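Local coordinates for protein TCR beta chain (Gallus gallus, PDB 6LIR) that probably pairs with a T-cell receptor alpha chain to form the chicken alpha-beta receptor that recognises antigen at the T-cell surface, at residues K64-S67 and F71-D74. Numbering follows the deposited sequence.
Sequences KRSS and FHLD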
ATOM      1  N   LYS B  64      23.432   2.540 -15.516  1.00 51.93           N
ATOM      2  CA  LYS B  64      23.803   3.242 -16.736  1.00 55.08           C
ATOM      3  C   LYS B  64      22.753   4.301 -17.018  1.00 52.27           C
ATOM      4  O   LYS B  64      21.572   3.972 -17.171  1.00 50.01           O
ATOM      5  CB  LYS B  64      23.933   2.287 -17.926  1.00 55.91           C
ATOM      6  CG  LYS B  64      24.255   3.012 -19.228  1.00 58.02           C
ATOM      7  CD  LYS B  64      24.653   2.042 -20.321  1.00 67.06           C
ATOM      8  CE  LYS B  64      23.495   1.803 -21.268  1.00 72.65           C
ATOM      9  NZ  LYS B  64      23.836   2.143 -22.675  1.00 76.51           N
ATOM     10  N   ARG B  65      23.172   5.558 -17.097  1.00 46.07           N
ATOM     11  CA  ARG B  65      22.266   6.623 -17.519  1.00 45.43           C
ATOM     12  C   ARG B  65      22.477   6.775 -19.020  1.00 48.11           C
ATOM     13  O   ARG B  65      23.333   7.528 -19.485  1.00 49.21           O
ATOM     14  CB  ARG B  65      22.552   7.914 -16.760  1.00 43.60           C
ATOM     15  CG  ARG B  65      21.681   9.088 -17.167  1.00 44.31           C
ATOM     16  CD  ARG B  65      20.297   9.007 -16.545  1.00 41.73           C
ATOM     17  NE  ARG B  65      19.501  10.199 -16.823  1.00 37.81           N
ATOM     18  CZ  ARG B  65      19.539  11.307 -16.090  1.00 42.82           C
ATOM     19  NH1 ARG B  65      18.778  12.347 -16.411  1.00 37.13           N
ATOM     20  NH2 ARG B  65      20.342  11.375 -15.036  1.00 45.89           N
ATOM     21  N   SER B  66      21.679   6.023 -19.787  1.00 49.93           N
ATOM     22  CA  SER B  66      21.864   5.949 -21.231  1.00 50.76           C
ATOM     23  C   SER B  66      21.463   7.243 -21.923  1.00 51.66           C
ATOM     24  O   SER B  66      21.974   7.550 -23.006  1.00 54.45           O
ATOM     25  CB  SER B  66      21.072   4.771 -21.802  1.00 52.29           C
ATOM     26  OG  SER B  66      19.686   4.911 -21.540  1.00 52.31           O
ATOM     27  N   SER B  67      20.547   8.001 -21.330  1.00 48.30           N
ATOM     28  CA  SER B  67      20.096   9.258 -21.910  1.00 44.00           C
ATOM     29  C   SER B  67      19.448  10.075 -20.804  1.00 47.49           C
ATOM     30  O   SER B  67      19.283   9.606 -19.675  1.00 48.25           O
ATOM     31  CB  SER B  67      19.117   9.022 -23.064  1.00 49.45           C
ATOM     32  OG  SER B  67      17.931   8.404 -22.593  1.00 51.38           O
ATOM     33  N   PHE B  71      17.261   5.806 -16.958  1.00 37.62           N
ATOM     34  CA  PHE B  71      18.298   5.407 -16.012  1.00 39.61           C
ATOM     35  C   PHE B  71      18.105   3.926 -15.716  1.00 41.16           C
ATOM     36  O   PHE B  71      17.093   3.535 -15.122  1.00 38.66           O
ATOM     37  CB  PHE B  71      18.218   6.241 -14.733  1.00 40.61           C
ATOM     38  CG  PHE B  71      19.392   6.071 -13.814  1.00 39.72           C
ATOM     39  CD1 PHE B  71      20.643   5.747 -14.313  1.00 41.66           C
ATOM     40  CD2 PHE B  71      19.244   6.245 -12.447  1.00 39.90           C
ATOM     41  CE1 PHE B  71      21.728   5.599 -13.464  1.00 44.71           C
ATOM     42  CE2 PHE B  71      20.322   6.096 -11.592  1.00 40.49           C
ATOM     43  CZ  PHE B  71      21.566   5.772 -12.100  1.00 41.01           C
ATOM     44  N   HIS B  72      19.076   3.109 -16.119  1.00 37.09           N
ATOM     45  CA  HIS B  72      18.991   1.665 -15.961  1.00 38.12           C
ATOM     46  C   HIS B  72      19.644   1.222 -14.662  1.00 41.88           C
ATOM     47  O   HIS B  72      20.727   1.693 -14.305  1.00 43.45           O
ATOM     48  CB  HIS B  72      19.677   0.950 -17.128  1.00 41.66           C
ATOM     49  CG  HIS B  72      19.095   1.271 -18.467  1.00 43.33           C
ATOM     50  ND1 HIS B  72      17.948   0.673 -18.942  1.00 45.12           N
ATOM     51  CD2 HIS B  72      19.508   2.119 -19.438  1.00 48.59           C
ATOM     52  CE1 HIS B  72      17.675   1.145 -20.146  1.00 48.26           C
ATOM     53  NE2 HIS B  72      18.606   2.023 -20.471  1.00 48.09           N
ATOM     54  N   LEU B  73      18.996   0.282 -13.979  1.00 37.85           N
ATOM     55  CA  LEU B  73      19.567  -0.405 -12.827  1.00 41.67           C
ATOM     56  C   LEU B  73      19.729  -1.874 -13.187  1.00 47.25           C
ATOM     57  O   LEU B  73      18.741  -2.553 -13.486  1.00 43.53           O
ATOM     58  CB  LEU B  73      18.688  -0.244 -11.584  1.00 38.39           C
ATOM     59  CG  LEU B  73      19.230  -0.915 -10.316  1.00 41.16           C
ATOM     60  CD1 LEU B  73      20.469  -0.191  -9.791  1.00 39.22           C
ATOM     61  CD2 LEU B  73      18.156  -1.003  -9.235  1.00 38.23           C
ATOM     62  N   ASP B  74      20.965  -2.363 -13.158  1.00 45.27           N
ATOM     63  CA  ASP B  74      21.270  -3.735 -13.543  1.00 47.94           C
ATOM     64  C   ASP B  74      21.437  -4.585 -12.291  1.00 49.45           C
ATOM     65  O   ASP B  74      22.164  -4.203 -11.368  1.00 51.34           O
ATOM     66  CB  ASP B  74      22.542  -3.800 -14.394  1.00 47.90           C
ATOM     67  CG  ASP B  74      22.379  -3.132 -15.747  1.00 53.21           C
ATOM     68  OD1 ASP B  74      21.297  -3.264 -16.355  1.00 50.71           O
ATOM     69  OD2 ASP B  74      23.338  -2.473 -16.203  1.00 61.51           O
TER
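Lys64 and His72 form an antiparallel hydrogen-bonded pair: His72 N reaches Lys64 O at 2.8 Å with an N-H...O angle of 169°, and Lys64 N returns to His72 O at 3.1 Å. Both backbone polar groups of each residue are thus satisfied across the hairpin of strands 61-67 and 70-75, part of the immunoglobulin V-set domain. Beside the pair, Arg65 N bonds to Glu52 OE2 and Phe71 O to Trp31 NE1. Ser66 OG sits at the imidazole edge, 3.3 Å from His72 NE2, but the 123° N-H...O angle marks this bond as weak; His72 ND1 has its partner in Ser19 OG. Phe71 CG lies anti to the backbone N (chi1 -169°), which brings CD1 to 3.5 Å from Lys64 O at the ring edge and to 3.8 Å from Arg65 CB; the ring also meets Trp31, and the side chain touches Met29. Turned away from the ring, Arg65 NH2 bonds to Asp27 O and Ser46 OG, NH1 to Gln68 O, and NE weakly to Ser67 O. A serine in place of Phe71 would probably remove the ring atoms touching Arg65 CB and leave a gap against Trp31 and Met29. The near-straight backbone bonds probably set the pairing; the bent imidazole-hydroxyl bond likely adds little.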